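Side-chain contacts in 16S rRNA (guanine(1405)-N(7))-methyltransferase (Klebsiella pneumoniae, PDB 6PI9), which probably methylates the N7 position of guanine 1405 in 16S rRNA, using S-adenosyl-L-methionine, and so confers resistance to aminoglycosides: residues A8-D11 and A12-S15; R20-C23 and P24-R28; I236-D239 and T240-V243. All coordinates share one frame; numbering follows the deposited sequence.

Contacts 1 and 2 follow each other, on helix 4-14 and at the start of helix 24-34, with centres about 11 Å apart. They touch: Leu14 CD2 meets Val27 CG1 at 3.7 Å, and Leu10 and Leu14 pack on Arg28. Contact 2 lies nearer the cofactor, with the side chain of Thr26 about 6 Å from the bound S-adenosyl-L-homocysteine at their nearest atoms; contact 1 is farther off, with the side chain of Leu14 about 12 Å from that of Asp167, which binds the cofactor. Contact 3, where helix 225-236 turns into strand 241-248, lies away from that site. Its centre is about 41 Å from that of contact 1 and about 32 Å from that of contact 2.

Contact 1: residues A8-D11 and A12-S15; sequences AALD and ALLS
Leu14 lies over the backbone and side chain of Leu10, one helical turn earlier. Its CB rests 3.6 Å from Leu10 O. From there CG, anti to the carbonyl carbon and beside the backbone N (chi1 -71°), is directed back along the helix; it approaches the same oxygen and also meets Leu10 CD1. At the tip, Leu14 CD1 closes on Leu10 CG at 3.8 Å, with Leu10 CD1 scarcely farther off, so one methyl does most of the touching. The other methyl, CD2, goes to Val27 of helix 24-34. The two leucine side chains cross obliquely. Leu10 meets its partner because its CG is anti to the backbone N (chi1 178°), which brings the isobutyl end nearer although its CB starts away. Leu13 comes off another side of the helix, where its CB sits 3.2 Å from Leu10 O; Phe31 of helix 24-34 covers it and Leu10 alike. Beneath the side chains the amide of Leu14 bonds to Leu10 O at 2.8 Å, with an N-H...O angle of 162°.

The polar contact is at the C-terminal end of the helix, where Ser15 leaves helical geometry. Asp11 O accepts two hydrogen bonds from this one residue, from Ser15 OG at 2.9 Å and from Ser15 N at 2.9 Å, reaching it from opposite faces of its carbonyl plane. The carboxylate of Asp11 is engaged separately: its OD1 is hydrogen-bonded to Gln7 NE2. The chemistry implies an amphipathic last turn: leucines face the neighbouring helices, while the serine doubles the hydrogen bonding of a carbonyl where the regular pattern runs out.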
loop_
_atom_site.group_PDB
_atom_site.type_symbol
_atom_site.label_atom_id
_atom_site.label_comp_id
_atom_site.label_asym_id
_atom_site.label_seq_id
_atom_site.Cartn_x
_atom_site.Cartn_y
_atom_site.Cartn_z
ATOM N N ALA A 8 10.866 9.720 -24.610
ATOM C CA ALA A 8 11.600 8.502 -24.285
ATOM C C ALA A 8 11.284 8.042 -22.871
ATOM O O ALA A 8 11.114 6.840 -22.616
ATOM C CB ALA A 8 13.100 8.739 -24.435
ATOM N N ALA A 9 11.180 8.990 -21.936
ATOM C CA ALA A 9 10.811 8.608 -20.578
ATOM C C ALA A 9 9.374 8.074 -20.531
ATOM O O ALA A 9 9.109 7.046 -19.894
ATOM C CB ALA A 9 10.968 9.802 -19.637
ATOM N N LEU A 10 8.439 8.764 -21.183
ATOM C CA LEU A 10 7.074 8.236 -21.274
ATOM C C LEU A 10 7.074 6.856 -21.923
ATOM O O LEU A 10 6.379 5.943 -21.465
ATOM C CB LEU A 10 6.199 9.210 -22.063
ATOM C CG LEU A 10 4.746 8.792 -22.289
ATOM C CD1 LEU A 10 4.136 8.389 -20.953
ATOM C CD2 LEU A 10 3.966 9.909 -22.919
ATOM N N ASP A 11 7.851 6.681 -22.994
ATOM C CA ASP A 11 7.925 5.368 -23.649
ATOM C C ASP A 11 8.410 4.282 -22.691
ATOM O O ASP A 11 7.931 3.141 -22.739
ATOM C CB ASP A 11 8.845 5.438 -24.868
ATOM C CG ASP A 11 8.248 6.212 -26.001
ATOM O OD1 ASP A 11 7.001 6.406 -25.995
ATOM O OD2 ASP A 11 9.003 6.601 -26.923
ATOM N N ALA A 12 9.373 4.605 -21.815
ATOM C CA ALA A 12 9.821 3.626 -20.832
ATOM C C ALA A 12 8.719 3.269 -19.858
ATOM O O ALA A 12 8.689 2.140 -19.356
ATOM C CB ALA A 12 11.029 4.144 -20.024
ATOM N N LEU A 13 7.850 4.177 -19.604
ATOM C CA LEU A 13 6.784 3.879 -18.756
ATOM C C LEU A 13 5.773 3.023 -19.508
ATOM O O LEU A 13 5.384 2.009 -19.064
ATOM C CB LEU A 13 6.194 5.190 -18.384
ATOM C CG LEU A 13 5.756 5.541 -17.011
ATOM C CD1 LEU A 13 6.601 5.035 -15.904
ATOM C CD2 LEU A 13 5.525 6.999 -16.915
ATOM N N LEU A 14 5.417 3.424 -20.701
ATOM C CA LEU A 14 4.371 2.719 -21.444
ATOM C C LEU A 14 4.784 1.296 -21.825
ATOM O O LEU A 14 3.903 0.444 -22.046
ATOM C CB LEU A 14 4.007 3.487 -22.714
ATOM C CG LEU A 14 3.237 4.793 -22.466
ATOM C CD1 LEU A 14 3.190 5.675 -23.724
ATOM C CD2 LEU A 14 1.775 4.419 -21.951
ATOM N N SER A 15 6.097 1.018 -21.955
ATOM C CA SER A 15 6.553 -0.325 -22.315
ATOM C C SER A 15 6.899 -1.177 -21.091
ATOM O O SER A 15 7.379 -2.298 -21.260
ATOM C CB SER A 15 7.756 -0.255 -23.278
ATOM O OG SER A 15 8.833 0.428 -22.654
#

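Contact 2: residues R20-C23 and P24-R28; sequences RDVC and PETVR
Cys23 O takes two amide hydrogens from the first turn of helix 24-34. The sound bond comes from Val27 N at 3.2 Å, with an N-H...O angle of 163° and a donor nearly in line with the C=O bond. Thr26 N, at 3.0 Å, adds a weak bond bent to 125°. Apolar atoms pack around the same oxygen, Val27 CG2 at 3.6 Å and the CB of Thr26 closer still.

The Thr26 side chain is directed back toward Cys23. Its OG1 lies beside its own backbone N (chi1 -62°) and comes to 3.6 Å from Cys23 CB, a contact of an oxygen with a methylene. The strong partner of that hydroxyl is outside the turn: OG1 is hydrogen-bonded to OD2 of Asp167, a residue that binds S-adenosyl-L-homocysteine. Through this bond the helix start of the Rossmann-like methyltransferase supplies a second-shell hydroxyl that probably helps to position the cofactor-binding aspartate. Cys23 is the N-cap residue and Pro24 the first residue of the helix, a place where proline's lack of an N-H costs no helical hydrogen bond.

Next to the cap, Val22 and Val27 meet through one methyl each, CG1 on CG2 at 3.8 Å, their side chains crossing at a slant. Thr56 and Leu52 of helix 41-57 pack against Val22 and Val27 respectively. Within the first turns of the helix, Arg28 NH1 forms a salt bridge with Glu25 OE1, three residues earlier, at 3.0 Å; its hydrogen-bond geometry is weak, although the carboxylate carbon lies in the guanidinium plane, at its edge. Arg28 also touches Leu10 and Leu14 of helix 4-14.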
loop_
_atom_site.group_PDB
_atom_site.type_symbol
_atom_site.label_atom_id
_atom_site.label_comp_id
_atom_site.label_asym_id
_atom_site.label_seq_id
_atom_site.Cartn_x
_atom_site.Cartn_y
_atom_site.Cartn_z
ATOM N N ARG A 20 1.774 -3.051 -18.001
ATOM C CA ARG A 20 1.239 -3.494 -19.285
ATOM C C ARG A 20 -0.282 -3.570 -19.290
ATOM O O ARG A 20 -0.878 -3.552 -20.368
ATOM C CB ARG A 20 1.817 -4.866 -19.668
ATOM C CG ARG A 20 1.403 -5.960 -18.701
ATOM C CD ARG A 20 2.131 -7.251 -18.927
ATOM N NE ARG A 20 1.442 -8.052 -19.916
ATOM C CZ ARG A 20 1.708 -9.331 -20.155
ATOM N NH1 ARG A 20 2.664 -9.954 -19.453
ATOM N NH2 ARG A 20 1.018 -9.992 -21.093
ATOM N N ASP A 21 -0.915 -3.656 -18.116
ATOM C CA ASP A 21 -2.357 -3.806 -17.987
ATOM C C ASP A 21 -3.043 -2.550 -17.423
ATOM O O ASP A 21 -4.251 -2.581 -17.174
ATOM C CB ASP A 21 -2.665 -5.043 -17.115
ATOM C CG ASP A 21 -2.402 -6.383 -17.871
ATOM O OD1 ASP A 21 -2.717 -6.471 -19.078
ATOM O OD2 ASP A 21 -1.881 -7.355 -17.262
ATOM N N VAL A 22 -2.319 -1.445 -17.248
ATOM C CA VAL A 22 -2.940 -0.163 -16.915
ATOM C C VAL A 22 -3.384 0.555 -18.184
ATOM O O VAL A 22 -2.690 0.521 -19.206
ATOM C CB VAL A 22 -1.966 0.716 -16.113
ATOM C CG1 VAL A 22 -2.637 2.062 -15.790
ATOM C CG2 VAL A 22 -1.535 -0.010 -14.811
ATOM N N CYS A 23 -4.559 1.186 -18.131
ATOM C CA CYS A 23 -5.054 2.017 -19.220
ATOM C C CYS A 23 -3.967 2.970 -19.713
ATOM O O CYS A 23 -3.473 3.787 -18.932
ATOM C CB CYS A 23 -6.254 2.820 -18.737
ATOM S SG CYS A 23 -7.736 1.873 -18.805
ATOM N N PRO A 24 -3.558 2.898 -21.001
ATOM C CA PRO A 24 -2.457 3.787 -21.452
ATOM C C PRO A 24 -2.748 5.265 -21.274
ATOM O O PRO A 24 -1.826 6.048 -20.976
ATOM C CB PRO A 24 -2.295 3.465 -22.953
ATOM C CG PRO A 24 -2.875 2.075 -23.148
ATOM C CD PRO A 24 -3.958 1.913 -22.015
ATOM N N GLU A 25 -3.995 5.694 -21.530
ATOM C CA GLU A 25 -4.332 7.099 -21.325
ATOM C C GLU A 25 -4.111 7.526 -19.880
ATOM O O GLU A 25 -3.746 8.678 -19.633
ATOM C CB GLU A 25 -5.789 7.396 -21.749
ATOM C CG GLU A 25 -6.045 8.902 -21.990
ATOM C CD GLU A 25 -4.923 9.630 -22.820
ATOM O OE1 GLU A 25 -4.593 9.184 -23.976
ATOM O OE2 GLU A 25 -4.351 10.649 -22.271
ATOM N N THR A 26 -4.306 6.626 -18.915
ATOM C CA THR A 26 -4.024 6.957 -17.519
ATOM C C THR A 26 -2.530 7.115 -17.257
ATOM O O THR A 26 -2.095 8.077 -16.588
ATOM C CB THR A 26 -4.631 5.866 -16.636
ATOM O OG1 THR A 26 -6.052 5.905 -16.876
ATOM C CG2 THR A 26 -4.320 6.099 -15.158
ATOM N N VAL A 27 -1.731 6.192 -17.788
ATOM C CA VAL A 27 -0.275 6.318 -17.665
ATOM C C VAL A 27 0.158 7.675 -18.205
ATOM O O VAL A 27 0.901 8.415 -17.568
ATOM C CB VAL A 27 0.431 5.182 -18.452
ATOM C CG1 VAL A 27 1.989 5.369 -18.375
ATOM C CG2 VAL A 27 0.020 3.811 -17.883
ATOM N N ARG A 28 -0.270 7.996 -19.423
ATOM C CA ARG A 28 0.113 9.259 -20.045
ATOM C C ARG A 28 -0.358 10.474 -19.218
ATOM O O ARG A 28 0.401 11.436 -19.011
ATOM C CB ARG A 28 -0.467 9.255 -21.467
ATOM C CG ARG A 28 0.048 10.292 -22.363
ATOM C CD ARG A 28 -0.544 10.076 -23.817
ATOM N NE ARG A 28 -0.013 8.907 -24.534
ATOM C CZ ARG A 28 -0.711 7.792 -24.763
ATOM N NH1 ARG A 28 -1.981 7.673 -24.324
ATOM N NH2 ARG A 28 -0.149 6.797 -25.453
#

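Contact 3: residues I236-D239 and T240-V243; sequences ILPD and TLSV
Leu237 and Leu241 pack their side chains at about a right angle, forming the dense side of the turn that leads from helix 225-236 into strand 241-248. Leu237 CD1 presses on Leu241 CB at 3.8 Å and touches Leu241 CD1 at nearly the same range. The other Leu237 methyl, CD2, is sent farther along the strand and reaches Val243 CG2 at 3.9 Å, so one forked side chain spans two strand residues. Leu237 CG, anti to the backbone N (chi1 -178°), carries the fork toward the strand. The Pro238 ring runs alongside the Leu241 side chain, and its CD approaches Leu241 CD1 at 4.1 Å.

The backbone closes a type I beta turn from Pro238 to Leu241. Leu241 N donates to Pro238 O at 3.0 Å with a fairly straight N-H...O angle of 160°, yet the donor stands above the carbonyl plane, 47° out of it.

Asp239 and Thr240 hold the two middle positions of the turn on the exposed side, where contact is sparse. Thr240 OG1 comes only to 3.9 Å from Pro238 CB; the Asp239 side chain starts away from residues 240-243, although its CB touches Thr240 N. Backbone bonds join Ser242 to Glu258 of strand 252-259, and Thr240, still in the turn, to Thr260 just past that strand. Strand 241-248 is outermost in the sheet of this chain. Leu241 touches both Val257 of strand 252-259 and Leu201 of helix 196-203, and Pro238 rests on the same helix.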
loop_
_atom_site.group_PDB
_atom_site.type_symbol
_atom_site.label_atom_id
_atom_site.label_comp_id
_atom_site.label_asym_id
_atom_site.label_seq_id
_atom_site.Cartn_x
_atom_site.Cartn_y
_atom_site.Cartn_z
ATOM N N ILE A 236 -17.164 16.366 3.236
ATOM C CA ILE A 236 -17.248 16.566 1.777
ATOM C C ILE A 236 -18.550 16.025 1.209
ATOM O O ILE A 236 -18.871 16.300 0.042
ATOM C CB ILE A 236 -16.064 15.950 1.024
ATOM C CG1 ILE A 236 -16.052 14.424 1.150
ATOM C CG2 ILE A 236 -14.716 16.556 1.531
ATOM C CD1 ILE A 236 -16.537 13.646 -0.073
ATOM N N LEU A 237 -19.310 15.259 1.976
ATOM C CA LEU A 237 -20.501 14.651 1.386
ATOM C C LEU A 237 -21.434 15.736 0.827
ATOM O O LEU A 237 -21.864 16.612 1.578
ATOM C CB LEU A 237 -21.254 13.819 2.428
ATOM C CG LEU A 237 -22.504 13.106 1.893
ATOM C CD1 LEU A 237 -22.060 12.019 0.924
ATOM C CD2 LEU A 237 -23.285 12.507 3.054
ATOM N N PRO A 238 -21.810 15.685 -0.453
ATOM C CA PRO A 238 -22.771 16.676 -0.990
ATOM C C PRO A 238 -24.083 16.717 -0.215
ATOM O O PRO A 238 -24.581 15.695 0.258
ATOM C CB PRO A 238 -23.002 16.198 -2.426
ATOM C CG PRO A 238 -21.773 15.408 -2.778
ATOM C CD PRO A 238 -21.355 14.739 -1.479
ATOM N N ASP A 239 -24.675 17.917 -0.127
ATOM C CA ASP A 239 -25.897 18.071 0.663
ATOM C C ASP A 239 -27.079 17.307 0.079
ATOM O O ASP A 239 -28.071 17.081 0.789
ATOM C CB ASP A 239 -26.311 19.548 0.794
ATOM C CG ASP A 239 -25.278 20.397 1.519
ATOM O OD1 ASP A 239 -24.469 19.851 2.313
ATOM O OD2 ASP A 239 -25.308 21.631 1.313
ATOM N N THR A 240 -27.015 16.947 -1.206
ATOM C CA THR A 240 -28.072 16.161 -1.822
ATOM C C THR A 240 -28.061 14.708 -1.365
ATOM O O THR A 240 -28.977 13.969 -1.724
ATOM C CB THR A 240 -27.952 16.211 -3.344
ATOM O OG1 THR A 240 -26.613 15.864 -3.724
ATOM C CG2 THR A 240 -28.284 17.590 -3.862
ATOM N N LEU A 241 -27.052 14.282 -0.594
ATOM C CA LEU A 241 -26.910 12.906 -0.153
ATOM C C LEU A 241 -27.032 12.847 1.363
ATOM O O LEU A 241 -26.752 13.826 2.060
ATOM C CB LEU A 241 -25.559 12.340 -0.584
ATOM C CG LEU A 241 -25.356 12.355 -2.109
ATOM C CD1 LEU A 241 -24.005 11.721 -2.478
ATOM C CD2 LEU A 241 -26.476 11.580 -2.707
ATOM N N SER A 242 -27.478 11.700 1.865
ATOM C CA SER A 242 -27.602 11.512 3.304
ATOM C C SER A 242 -27.109 10.132 3.674
ATOM O O SER A 242 -27.411 9.161 2.978
ATOM C CB SER A 242 -29.056 11.666 3.785
ATOM O OG SER A 242 -29.325 12.989 4.202
ATOM N N VAL A 243 -26.345 10.059 4.767
ATOM C CA VAL A 243 -25.932 8.782 5.330
ATOM C C VAL A 243 -27.142 8.102 5.957
ATOM O O VAL A 243 -27.810 8.649 6.847
ATOM C CB VAL A 243 -24.794 8.968 6.346
ATOM C CG1 VAL A 243 -24.497 7.654 7.065
ATOM C CG2 VAL A 243 -23.550 9.521 5.610
#